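Local coordinates for protein catalase (Corynebacterium glutamicum, PDB 4B7H) that breaks down hydrogen peroxide to water and oxygen at a haem group, also binds NADPH, and is inhibited by nitric oxide, at residues F214-A219 with V224-H229; K91-Q96 with Y131-N136; A127-F130 with G135-D138; K72-F77 with K201-Q206. All coordinates share one frame; numbering follows the deposited sequence.

Interaction 1: F214-A219 with V224-H229; sequences FQWINA and VWVKYH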
loop_
_atom_site.group_PDB
_atom_site.type_symbol
_atom_site.label_atom_id
_atom_site.label_comp_id
_atom_site.label_asym_id
_atom_site.label_seq_id
_atom_site.Cartn_x
_atom_site.Cartn_y
_atom_site.Cartn_z
ATOM N N PHE A 214 -4.453 15.478 31.726
ATOM C CA PHE A 214 -3.548 14.345 31.816
ATOM C C PHE A 214 -3.254 14.057 33.279
ATOM O O PHE A 214 -3.774 14.734 34.182
ATOM C CB PHE A 214 -2.254 14.650 31.066
ATOM C CG PHE A 214 -2.445 14.758 29.583
ATOM C CD1 PHE A 214 -2.459 13.618 28.791
ATOM C CD2 PHE A 214 -2.646 15.997 28.988
ATOM C CE1 PHE A 214 -2.663 13.706 27.420
ATOM C CE2 PHE A 214 -2.843 16.101 27.623
ATOM C CZ PHE A 214 -2.849 14.952 26.835
ATOM N N GLN A 215 -2.413 13.061 33.529
ATOM C CA GLN A 215 -2.022 12.757 34.898
ATOM C C GLN A 215 -0.504 12.826 35.039
ATOM O O GLN A 215 0.229 12.468 34.121
ATOM C CB GLN A 215 -2.549 11.383 35.322
ATOM C CG GLN A 215 -2.535 11.161 36.828
ATOM C CD GLN A 215 -3.158 9.841 37.209
ATOM O OE1 GLN A 215 -2.523 8.791 37.118
ATOM N NE2 GLN A 215 -4.421 9.878 37.612
ATOM N N TRP A 216 -0.046 13.328 36.181
ATOM C CA TRP A 216 1.358 13.278 36.555
ATOM C C TRP A 216 1.459 12.362 37.763
ATOM O O TRP A 216 0.611 12.414 38.666
ATOM C CB TRP A 216 1.878 14.669 36.919
ATOM C CG TRP A 216 2.444 15.459 35.775
ATOM C CD1 TRP A 216 2.461 15.107 34.455
ATOM C CD2 TRP A 216 3.091 16.736 35.858
ATOM N NE1 TRP A 216 3.078 16.090 33.712
ATOM C CE2 TRP A 216 3.477 17.098 34.552
ATOM C CE3 TRP A 216 3.384 17.608 36.917
ATOM C CZ2 TRP A 216 4.141 18.297 34.274
ATOM C CZ3 TRP A 216 4.038 18.795 36.645
ATOM C CH2 TRP A 216 4.411 19.133 35.334
ATOM N N ILE A 217 2.471 11.505 37.770
ATOM C CA ILE A 217 2.703 10.620 38.905
ATOM C C ILE A 217 4.144 10.802 39.372
ATOM O O ILE A 217 5.078 10.795 38.555
ATOM C CB ILE A 217 2.443 9.144 38.534
ATOM C CG1 ILE A 217 1.040 8.966 37.940
ATOM C CG2 ILE A 217 2.602 8.249 39.740
ATOM C CD1 ILE A 217 0.660 7.512 37.701
ATOM N N ASN A 218 4.326 10.984 40.680
ATOM C CA ASN A 218 5.662 11.197 41.235
ATOM C C ASN A 218 6.377 9.877 41.558
ATOM O O ASN A 218 5.833 8.790 41.318
ATOM C CB ASN A 218 5.634 12.175 42.434
ATOM C CG ASN A 218 4.960 11.596 43.671
ATOM O OD1 ASN A 218 4.703 10.398 43.752
ATOM N ND2 ASN A 218 4.682 12.454 44.649
ATOM N N ALA A 219 7.587 9.969 42.102
ATOM C CA ALA A 219 8.399 8.784 42.361
ATOM C C ALA A 219 7.745 7.843 43.365
ATOM O O ALA A 219 7.993 6.634 43.341
ATOM C CB ALA A 219 9.793 9.189 42.828
ATOM N N VAL A 224 -1.482 13.371 40.416
ATOM C CA VAL A 224 -2.252 14.607 40.359
ATOM C C VAL A 224 -2.754 14.774 38.925
ATOM O O VAL A 224 -2.149 14.255 37.980
ATOM C CB VAL A 224 -1.414 15.844 40.753
ATOM C CG1 VAL A 224 -1.104 15.839 42.232
ATOM C CG2 VAL A 224 -0.134 15.922 39.924
ATOM N N TRP A 225 -3.864 15.484 38.751
ATOM C CA TRP A 225 -4.347 15.786 37.409
ATOM C C TRP A 225 -3.688 17.068 36.906
ATOM O O TRP A 225 -3.487 18.010 37.682
ATOM C CB TRP A 225 -5.867 15.925 37.404
ATOM C CG TRP A 225 -6.610 14.696 37.881
ATOM C CD1 TRP A 225 -7.348 14.575 39.034
ATOM C CD2 TRP A 225 -6.693 13.422 37.219
ATOM N NE1 TRP A 225 -7.883 13.310 39.123
ATOM C CE2 TRP A 225 -7.493 12.582 38.024
ATOM C CE3 TRP A 225 -6.162 12.907 36.025
ATOM C CZ2 TRP A 225 -7.783 11.262 37.668
ATOM C CZ3 TRP A 225 -6.455 11.600 35.675
ATOM C CH2 TRP A 225 -7.258 10.793 36.490
ATOM N N VAL A 226 -3.331 17.118 35.622
ATOM C CA VAL A 226 -2.675 18.308 35.087
ATOM C C VAL A 226 -3.225 18.736 33.728
ATOM O O VAL A 226 -3.768 17.920 32.980
ATOM C CB VAL A 226 -1.137 18.110 34.945
ATOM C CG1 VAL A 226 -0.498 17.759 36.284
ATOM C CG2 VAL A 226 -0.814 17.048 33.888
ATOM N N LYS A 227 -3.093 20.028 33.434
ATOM C CA LYS A 227 -3.294 20.564 32.090
ATOM C C LYS A 227 -2.076 21.390 31.693
ATOM O O LYS A 227 -1.564 22.189 32.483
ATOM C CB LYS A 227 -4.559 21.423 31.992
ATOM C CG LYS A 227 -5.861 20.630 32.040
ATOM C CD LYS A 227 -7.063 21.532 31.781
ATOM C CE LYS A 227 -8.386 20.767 31.875
ATOM N NZ LYS A 227 -8.610 19.792 30.755
ATOM N N TYR A 228 -1.618 21.193 30.464
ATOM C CA TYR A 228 -0.469 21.913 29.938
ATOM C C TYR A 228 -0.856 23.201 29.236
ATOM O O TYR A 228 -1.798 23.219 28.434
ATOM C CB TYR A 228 0.255 21.052 28.919
ATOM C CG TYR A 228 0.934 19.825 29.462
ATOM C CD1 TYR A 228 2.149 19.923 30.133
ATOM C CD2 TYR A 228 0.391 18.560 29.259
ATOM C CE1 TYR A 228 2.793 18.796 30.608
ATOM C CE2 TYR A 228 1.025 17.426 29.729
ATOM C CZ TYR A 228 2.229 17.550 30.400
ATOM O OH TYR A 228 2.870 16.421 30.856
ATOM N N HIS A 229 -0.094 24.250 29.505
ATOM C CA HIS A 229 -0.223 25.539 28.860
ATOM C C HIS A 229 1.122 26.008 28.367
ATOM O O HIS A 229 2.066 26.042 29.107
ATOM C CB HIS A 229 -0.815 26.588 29.870
ATOM C CG HIS A 229 -2.216 26.297 30.336
ATOM N ND1 HIS A 229 -3.243 27.059 30.036
ATOM C CD2 HIS A 229 -2.678 25.315 31.143
ATOM C CE1 HIS A 229 -4.306 26.563 30.591
ATOM N NE2 HIS A 229 -3.954 25.502 31.286
#
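Trp216 and Tyr228 meet through a polar contact inside an aromatic cluster. NE1 of Trp216 donates to OH of Tyr228 at 2.9 Å, with an N-H...O angle of 158°. The hydroxyl lies at the edge of the indole, near its plane. Val226 covers a face of the same indole. Its CG2 makes a CH-pi contact, 4.0 Å from the centroid of the five-membered ring, and its CG1 touches CD2 of Trp216 at 3.8 Å. Phe214 completes the cluster, with its CD2 4.0 Å from CD2 of Tyr228 and the two rings oblique. Gln215 and Trp225 pair on the other face of the sheet. The Gln215 chain runs extended, with CG anti to the backbone N (chi1 -163°), and this lays NE2 over one face of the Trp225 ring, 3.2 Å from CH2. OE1 of Gln215 turns to the backbone N of Val430.

The backbones hold these side chains in register as an antiparallel beta hairpin. Phe214 with Val226 and Trp216 with Val224 are hydrogen-bonded pairs, each joined by two N-H...O bonds. The shortest of the four run both ways between Phe214 and Val226, at 2.8 Å. Gln215 and Trp225 form the non-hydrogen-bonded pair between them. Val275 of the neighbouring strand 270-279 packs on Trp216 and Tyr228. Further along strand 223-232, His229 touches the bound NADPH.

OH of Tyr228 also hydrogen-bonds OH of Tyr137. The buried hydroxyl thus has two polar partners, and the indole N-H is satisfied within a largely aromatic face.

Interaction 2: K91-Q96 with Y131-N136; sequences KADLFQ and YTEEGN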
loop_
_atom_site.group_PDB
_atom_site.type_symbol
_atom_site.label_atom_id
_atom_site.label_comp_id
_atom_site.label_asym_id
_atom_site.label_seq_id
_atom_site.Cartn_x
_atom_site.Cartn_y
_atom_site.Cartn_z
ATOM N N LYS A 91 7.636 12.262 38.142
ATOM C CA LYS A 91 8.944 11.649 38.009
ATOM C C LYS A 91 9.389 11.604 36.555
ATOM O O LYS A 91 10.451 11.053 36.255
ATOM C CB LYS A 91 8.928 10.225 38.571
ATOM C CG LYS A 91 8.070 9.251 37.761
ATOM C CD LYS A 91 8.183 7.820 38.274
ATOM C CE LYS A 91 7.334 6.860 37.450
ATOM N NZ LYS A 91 7.423 5.475 37.983
ATOM N N ALA A 92 8.590 12.170 35.650
ATOM C CA ALA A 92 8.929 12.106 34.225
ATOM C C ALA A 92 10.323 12.706 34.007
ATOM O O ALA A 92 10.601 13.823 34.444
ATOM C CB ALA A 92 7.880 12.834 33.383
ATOM N N ASP A 93 11.199 11.952 33.351
ATOM C CA ASP A 93 12.600 12.340 33.259
ATOM C C ASP A 93 12.812 13.732 32.669
ATOM O O ASP A 93 13.581 14.527 33.214
ATOM C CB ASP A 93 13.410 11.298 32.492
ATOM C CG ASP A 93 14.897 11.474 32.692
ATOM O OD1 ASP A 93 15.404 11.066 33.767
ATOM O OD2 ASP A 93 15.557 12.025 31.780
ATOM N N LEU A 94 12.111 14.047 31.581
ATOM C CA LEU A 94 12.328 15.323 30.897
ATOM C C LEU A 94 11.947 16.534 31.757
ATOM O O LEU A 94 12.372 17.654 31.464
ATOM C CB LEU A 94 11.567 15.387 29.567
ATOM C CG LEU A 94 10.092 15.811 29.628
ATOM C CD1 LEU A 94 9.584 16.120 28.224
ATOM C CD2 LEU A 94 9.217 14.743 30.285
ATOM N N PHE A 95 11.141 16.317 32.799
ATOM C CA PHE A 95 10.643 17.423 33.624
ATOM C C PHE A 95 11.436 17.618 34.916
ATOM O O PHE A 95 11.104 18.491 35.717
ATOM C CB PHE A 95 9.154 17.233 33.959
ATOM C CG PHE A 95 8.225 17.424 32.786
ATOM C CD1 PHE A 95 8.475 18.395 31.820
ATOM C CD2 PHE A 95 7.084 16.643 32.668
ATOM C CE1 PHE A 95 7.604 18.564 30.743
ATOM C CE2 PHE A 95 6.208 16.804 31.600
ATOM C CZ PHE A 95 6.467 17.767 30.640
ATOM N N GLN A 96 12.476 16.812 35.123
ATOM C CA GLN A 96 13.294 16.930 36.336
ATOM C C GLN A 96 14.189 18.181 36.295
ATOM O O GLN A 96 14.471 18.713 35.222
ATOM C CB GLN A 96 14.112 15.652 36.559
ATOM C CG GLN A 96 13.262 14.387 36.671
ATOM C CD GLN A 96 12.185 14.493 37.738
ATOM O OE1 GLN A 96 12.484 14.618 38.931
ATOM N NE2 GLN A 96 10.922 14.450 37.317
ATOM N N TYR A 131 12.314 14.411 22.745
ATOM C CA TYR A 131 13.143 13.216 22.606
ATOM C C TYR A 131 13.811 12.937 23.949
ATOM O O TYR A 131 14.976 13.290 24.156
ATOM C CB TYR A 131 14.190 13.395 21.494
ATOM C CG TYR A 131 13.605 13.553 20.090
ATOM C CD1 TYR A 131 13.196 14.801 19.608
ATOM C CD2 TYR A 131 13.483 12.456 19.240
ATOM C CE1 TYR A 131 12.674 14.946 18.329
ATOM C CE2 TYR A 131 12.958 12.588 17.950
ATOM C CZ TYR A 131 12.563 13.839 17.498
ATOM O OH TYR A 131 12.037 13.996 16.234
ATOM N N THR A 132 13.070 12.312 24.864
ATOM C CA THR A 132 13.548 12.124 26.233
ATOM C C THR A 132 14.396 10.865 26.390
ATOM O O THR A 132 14.403 9.980 25.522
ATOM C CB THR A 132 12.393 12.101 27.287
ATOM O OG1 THR A 132 11.986 10.752 27.558
ATOM C CG2 THR A 132 11.195 12.930 26.843
ATOM N N GLU A 133 15.091 10.781 27.519
ATOM C CA GLU A 133 15.949 9.640 27.822
ATOM C C GLU A 133 15.135 8.384 28.134
ATOM O O GLU A 133 15.679 7.286 28.176
ATOM C CB GLU A 133 16.887 9.966 28.989
ATOM C CG GLU A 133 17.880 11.089 28.690
ATOM C CD GLU A 133 18.770 11.430 29.873
ATOM O OE1 GLU A 133 18.894 10.597 30.797
ATOM O OE2 GLU A 133 19.345 12.540 29.880
ATOM N N GLU A 134 13.835 8.552 28.364
ATOM C CA GLU A 134 12.942 7.417 28.615
ATOM C C GLU A 134 11.924 7.256 27.487
ATOM O O GLU A 134 10.862 6.649 27.667
ATOM C CB GLU A 134 12.278 7.524 30.000
ATOM C CG GLU A 134 13.331 7.461 31.109
ATOM C CD GLU A 134 12.810 7.526 32.538
ATOM O OE1 GLU A 134 11.617 7.801 32.763
ATOM O OE2 GLU A 134 13.632 7.308 33.457
ATOM N N GLY A 135 12.269 7.784 26.314
ATOM C CA GLY A 135 11.442 7.638 25.127
ATOM C C GLY A 135 10.902 8.957 24.600
ATOM O O GLY A 135 11.045 10.004 25.240
ATOM N N ASN A 136 10.284 8.915 23.422
ATOM C CA ASN A 136 9.657 10.107 22.856
ATOM C C ASN A 136 8.353 10.394 23.583
ATOM O O ASN A 136 7.474 9.541 23.648
ATOM C CB ASN A 136 9.385 9.954 21.355
ATOM C CG ASN A 136 10.663 9.840 20.535
ATOM O OD1 ASN A 136 11.736 10.237 20.996
ATOM N ND2 ASN A 136 10.555 9.299 19.314
HETATM O O HOH W 1 10.733 8.388 35.335
HETATM O O HOH W 2 9.948 9.664 31.957
HETATM O O HOH W 3 14.793 12.944 29.372
HETATM O O HOH W 4 14.248 9.323 35.374
HETATM O O HOH W 5 17.642 9.565 32.911
HETATM O O HOH W 6 10.926 11.564 30.135
#
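Leu94 and Thr132 make the apolar part of this contact. CG2 of Thr132 lies against CB of Leu94 at 3.7 Å.

Water carries much of the polar contact. CG of Asp93 is anti to its backbone N (chi1 -165°), which sets the carboxylate among waters 3 and 4. Water 3 donates to OD2 of Asp93 at 2.7 Å and accepts from N of Glu133. Water 4 donates to OD1 of Asp93 and to OE2 of Glu134. Water 2 accepts from N of Asp93 and donates to OE1 of Glu134 at 2.6 Å. Water 6 accepts from N of Leu94 and donates to OG1 of Thr132.

The charges are alike. OD1 of Asp93 and OE2 of Glu134 are 4.2 Å apart, their carboxylate planes turned by 32°. CB of Asp93 lies 3.8 Å from CD of Glu134. Lys99 forms a salt bridge with OD2 of Asp93, which probably eases the repulsion.

Thr132 to Gly135 is a type I beta turn. OG1 of Thr132 accepts from N of Glu134 at 3.0 Å, an ST turn. It also donates to a carbonyl lone pair of O of Gly135 at 2.6 Å.

This turn closes the hairpin of strands 125-132 and 135-142. The short 3-10 segment 93-95, from the loop between strands 73-82 and 100-108, packs beside it. Leu94 also touches Leu80 of strand 73-82, Phe130 of strand 125-132 and Tyr137 of strand 135-142.

Interaction 3: A127-F130 with G135-D138; sequences ALRF and GNYD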
loop_
_atom_site.group_PDB
_atom_site.type_symbol
_atom_site.label_atom_id
_atom_site.label_comp_id
_atom_site.label_asym_id
_atom_site.label_seq_id
_atom_site.Cartn_x
_atom_site.Cartn_y
_atom_site.Cartn_z
ATOM N N ALA A 127 1.784 20.707 18.006
ATOM C CA ALA A 127 2.148 19.332 18.330
ATOM C C ALA A 127 3.636 19.168 18.591
ATOM O O ALA A 127 4.457 19.322 17.680
ATOM C CB ALA A 127 1.699 18.403 17.210
ATOM N N LEU A 128 3.969 18.816 19.829
ATOM C CA LEU A 128 5.355 18.736 20.285
ATOM C C LEU A 128 5.810 17.304 20.478
ATOM O O LEU A 128 5.043 16.472 20.963
ATOM C CB LEU A 128 5.478 19.444 21.632
ATOM C CG LEU A 128 5.270 20.953 21.583
ATOM C CD1 LEU A 128 4.754 21.446 22.917
ATOM C CD2 LEU A 128 6.579 21.643 21.210
ATOM N N ARG A 129 7.063 17.025 20.109
ATOM C CA ARG A 129 7.750 15.803 20.519
ATOM C C ARG A 129 8.960 16.173 21.350
ATOM O O ARG A 129 9.761 17.017 20.937
ATOM C CB ARG A 129 8.256 15.007 19.313
ATOM C CG ARG A 129 9.321 13.962 19.702
ATOM C CD ARG A 129 9.459 12.899 18.622
ATOM N NE ARG A 129 8.172 12.237 18.445
ATOM C CZ ARG A 129 7.776 11.622 17.336
ATOM N NH1 ARG A 129 8.588 11.547 16.287
ATOM N NH2 ARG A 129 6.563 11.082 17.281
ATOM N N PHE A 130 9.099 15.536 22.504
ATOM C CA PHE A 130 10.306 15.654 23.302
ATOM C C PHE A 130 11.071 14.339 23.223
ATOM O O PHE A 130 10.534 13.276 23.553
ATOM C CB PHE A 130 9.946 16.006 24.749
ATOM C CG PHE A 130 9.119 17.257 24.868
ATOM C CD1 PHE A 130 9.694 18.498 24.645
ATOM C CD2 PHE A 130 7.759 17.195 25.163
ATOM C CE1 PHE A 130 8.943 19.659 24.731
ATOM C CE2 PHE A 130 6.992 18.361 25.249
ATOM C CZ PHE A 130 7.586 19.592 25.031
ATOM N N GLY A 135 12.269 7.784 26.314
ATOM C CA GLY A 135 11.442 7.638 25.127
ATOM C C GLY A 135 10.902 8.957 24.600
ATOM O O GLY A 135 11.045 10.004 25.240
ATOM N N ASN A 136 10.284 8.915 23.422
ATOM C CA ASN A 136 9.657 10.107 22.856
ATOM C C ASN A 136 8.353 10.394 23.583
ATOM O O ASN A 136 7.474 9.541 23.648
ATOM C CB ASN A 136 9.385 9.954 21.355
ATOM C CG ASN A 136 10.663 9.840 20.535
ATOM O OD1 ASN A 136 11.736 10.237 20.996
ATOM N ND2 ASN A 136 10.555 9.299 19.314
ATOM N N TYR A 137 8.247 11.594 24.143
ATOM C CA TYR A 137 7.018 12.041 24.784
ATOM C C TYR A 137 6.408 13.120 23.904
ATOM O O TYR A 137 6.999 14.196 23.734
ATOM C CB TYR A 137 7.319 12.604 26.178
ATOM C CG TYR A 137 6.107 13.176 26.887
ATOM C CD1 TYR A 137 4.840 12.640 26.681
ATOM C CD2 TYR A 137 6.226 14.261 27.754
ATOM C CE1 TYR A 137 3.729 13.163 27.320
ATOM C CE2 TYR A 137 5.111 14.790 28.397
ATOM C CZ TYR A 137 3.871 14.235 28.174
ATOM O OH TYR A 137 2.767 14.757 28.806
ATOM N N ASP A 138 5.248 12.832 23.320
ATOM C CA ASP A 138 4.591 13.813 22.466
ATOM C C ASP A 138 3.429 14.434 23.203
ATOM O O ASP A 138 2.626 13.720 23.814
ATOM C CB ASP A 138 4.035 13.174 21.182
ATOM C CG ASP A 138 5.108 12.583 20.283
ATOM O OD1 ASP A 138 6.318 12.754 20.545
ATOM O OD2 ASP A 138 4.715 11.950 19.284
#
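Arg129 grips Asp138 side-on with two nitrogens. NE of Arg129 bonds OD1 of Asp138 at 2.8 Å, and NH2 of Arg129 bonds OD2 of Asp138 at 2.9 Å, each N-H meeting the syn lone pair of its oxygen. The guanidinium and carboxylate planes are 24° apart, so the salt bridge is nearly flat. The bend of Arg129 at chi3 (-60°) turns the guanidinium edge toward the acid. OD1 of Asp138 is also packed 3.2 Å from CB of Arg129. OD2 of Asp138 also accepts from Asn332 ND2 and from the backbone N of Asp329, and this should help fix the carboxylate. ND2 of Asn136 lies over one face of the Arg129 guanidinium, the amide and guanidinium planes 12° apart, and CG of Asn136 is 3.8 Å from CD of Arg129.

The two strands, 125-132 and 135-142, form a beta hairpin in the antiparallel sheet of the catalase core. Arg129 and Asp138 are a non-hydrogen-bonded pair. Phe130 and Tyr137 are the hydrogen-bonded pair next to it, with N of Phe130 2.8 Å from O of Tyr137. Ala127 touches the haem.

Contact is looser between the rings of Phe130 and Tyr137 on the other face of the sheet, 4.2 Å apart between their CD2 atoms. No solvent side opens here, since every touching residue is buried. O of Asn136 accepts from ND2 of Asn26 of the second subunit.

Interaction 4: K72-F77 with K201-Q206; sequences KGHGAF and KTSRHQ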
loop_
_atom_site.group_PDB
_atom_site.type_symbol
_atom_site.label_atom_id
_atom_site.label_comp_id
_atom_site.label_asym_id
_atom_site.label_seq_id
_atom_site.Cartn_x
_atom_site.Cartn_y
_atom_site.Cartn_z
ATOM N N LYS A 72 -2.353 20.355 6.369
ATOM C CA LYS A 72 -1.507 21.511 6.042
ATOM C C LYS A 72 -0.731 21.983 7.264
ATOM O O LYS A 72 -1.307 22.564 8.183
ATOM C CB LYS A 72 -2.350 22.683 5.520
ATOM C CG LYS A 72 -1.506 23.906 5.119
ATOM C CD LYS A 72 -0.829 23.667 3.762
ATOM C CE LYS A 72 0.252 24.704 3.401
ATOM N NZ LYS A 72 -0.263 26.110 3.437
ATOM N N GLY A 73 0.571 21.749 7.285
ATOM C CA GLY A 73 1.363 22.155 8.428
ATOM C C GLY A 73 2.835 22.284 8.122
ATOM O O GLY A 73 3.266 22.088 6.981
ATOM N N HIS A 74 3.609 22.599 9.156
ATOM C CA HIS A 74 5.022 22.916 9.002
ATOM C C HIS A 74 5.620 22.866 10.386
ATOM O O HIS A 74 4.893 22.874 11.385
ATOM C CB HIS A 74 5.188 24.320 8.424
ATOM C CG HIS A 74 4.404 25.352 9.166
ATOM N ND1 HIS A 74 3.076 25.607 8.895
ATOM C CD2 HIS A 74 4.739 26.156 10.204
ATOM C CE1 HIS A 74 2.632 26.542 9.717
ATOM N NE2 HIS A 74 3.616 26.879 10.533
ATOM N N GLY A 75 6.939 22.819 10.478
ATOM C CA GLY A 75 7.513 22.665 11.794
ATOM C C GLY A 75 8.973 23.018 11.928
ATOM O O GLY A 75 9.577 23.619 11.037
ATOM N N ALA A 76 9.537 22.628 13.062
ATOM C CA ALA A 76 10.891 23.007 13.423
ATOM C C ALA A 76 11.356 22.148 14.573
ATOM O O ALA A 76 10.614 21.306 15.078
ATOM C CB ALA A 76 10.940 24.478 13.815
ATOM N N PHE A 77 12.595 22.370 14.986
ATOM C CA PHE A 77 13.195 21.601 16.058
ATOM C C PHE A 77 13.796 22.569 17.054
ATOM O O PHE A 77 14.004 23.742 16.745
ATOM C CB PHE A 77 14.248 20.632 15.495
ATOM C CG PHE A 77 13.663 19.589 14.594
ATOM C CD1 PHE A 77 13.390 19.878 13.264
ATOM C CD2 PHE A 77 13.359 18.324 15.082
ATOM C CE1 PHE A 77 12.830 18.913 12.429
ATOM C CE2 PHE A 77 12.797 17.358 14.263
ATOM C CZ PHE A 77 12.534 17.653 12.926
ATOM N N LYS A 201 -1.916 35.456 13.482
ATOM C CA LYS A 201 -1.116 35.852 12.324
ATOM C C LYS A 201 -0.061 34.807 11.964
ATOM O O LYS A 201 0.180 34.546 10.780
ATOM C CB LYS A 201 -0.444 37.210 12.539
ATOM C CG LYS A 201 -1.422 38.365 12.635
ATOM C CD LYS A 201 -0.697 39.700 12.653
ATOM C CE LYS A 201 -1.691 40.847 12.795
ATOM N NZ LYS A 201 -1.051 42.177 12.613
ATOM N N THR A 202 0.584 34.233 12.978
ATOM C CA THR A 202 1.683 33.304 12.755
ATOM C C THR A 202 1.587 32.130 13.717
ATOM O O THR A 202 0.746 32.114 14.629
ATOM C CB THR A 202 3.066 33.965 12.986
ATOM O OG1 THR A 202 3.302 34.081 14.394
ATOM C CG2 THR A 202 3.158 35.347 12.334
ATOM N N SER A 203 2.466 31.156 13.526
ATOM C CA SER A 203 2.589 30.064 14.481
ATOM C C SER A 203 3.258 30.493 15.776
ATOM O O SER A 203 3.097 29.832 16.806
ATOM C CB SER A 203 3.398 28.926 13.878
ATOM O OG SER A 203 2.757 28.403 12.739
ATOM N N ARG A 204 4.035 31.577 15.715
ATOM C CA ARG A 204 4.792 32.060 16.867
ATOM C C ARG A 204 3.944 32.912 17.803
ATOM O O ARG A 204 4.273 33.058 18.988
ATOM C CB ARG A 204 5.997 32.878 16.397
ATOM C CG ARG A 204 6.900 32.135 15.410
ATOM C CD ARG A 204 8.066 33.005 14.948
ATOM N NE ARG A 204 7.625 34.082 14.067
ATOM C CZ ARG A 204 7.834 35.376 14.278
ATOM N NH1 ARG A 204 8.497 35.794 15.353
ATOM N NH2 ARG A 204 7.377 36.258 13.400
ATOM N N HIS A 205 2.864 33.474 17.267
ATOM C CA HIS A 205 2.019 34.409 18.000
ATOM C C HIS A 205 0.703 33.787 18.462
ATOM O O HIS A 205 -0.378 34.362 18.281
ATOM C CB HIS A 205 1.759 35.645 17.137
ATOM C CG HIS A 205 2.990 36.460 16.877
ATOM N ND1 HIS A 205 3.829 36.233 15.806
ATOM C CD2 HIS A 205 3.538 37.488 17.570
ATOM C CE1 HIS A 205 4.828 37.097 15.839
ATOM N NE2 HIS A 205 4.678 37.867 16.902
ATOM N N GLN A 206 0.812 32.603 19.058
ATOM C CA GLN A 206 -0.332 31.903 19.632
ATOM C C GLN A 206 0.179 31.059 20.783
ATOM O O GLN A 206 1.338 30.623 20.778
ATOM C CB GLN A 206 -0.996 30.994 18.586
ATOM C CG GLN A 206 -0.109 29.820 18.186
ATOM C CD GLN A 206 -0.619 29.042 17.001
ATOM O OE1 GLN A 206 -1.774 29.189 16.576
ATOM N NE2 GLN A 206 0.251 28.208 16.444
#
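His74 and Ser203 touch through a single polar pair. CB of His74 points toward 201-206. CG sits between the backbone N and the carbonyl carbon (chi1 51°), which carries the imidazole out from the strand toward the serine. On the ring, CD2 comes 3.9 Å from OG of Ser203, while CE1 is nearer to the same oxygen, at 3.6 Å. NE2 at the far end is bonded to it, 2.8 Å from OG of Ser203. The hydroxyl lies at the ring edge, in its plane. Either atom could be the donor, at an angle of 155°.

Ser203 belongs to a loop braced by its own bonds. OG1 of Thr202 accepts from N of His205 at 3.0 Å, an ST motif. The same OG1 is hydrogen-bonded to ND1 of His205, 2.6 Å away, so the threonine hydroxyl ties the loop back on itself next to Ser203. Arg204 forms a salt bridge with Asp258 of helix 254-264.

Phe107 of strand 100-108 touches both His74 and Ser203, so the buried polar pair has an aromatic neighbour. The side chain of His74 is about 9 Å from a bound haem. Arg256 of helix 254-264 and Phe319 of helix 319-324 also pack on His74. The bond therefore joins the start of strand 73-82, which pairs with 100-108, to the loop between helix 187-194 and strand 208-209.

In the fold
All four interactions reach the same antiparallel sheet, the catalase core that holds the haem. Interactions 2 and 3 both use the hairpin of strands 125-132 and 135-142, interaction 2 at its tip against loop 91-96. Their centres are 9 Å apart. Both are nested in the chain loop that interaction 4 closes. Interaction 1 follows later, on the hairpin of strands 214-217 and 223-232. Its centre is 16 Å from that of interaction 3, yet the two touch through Tyr228 and Tyr137. Interactions 1 and 4 are farthest apart, at 26 Å between centres. Interaction 3 touches the haem through Ala127. Interaction 1 touches NADPH through His229, while its Phe214 side chain is about 7 Å from a haem.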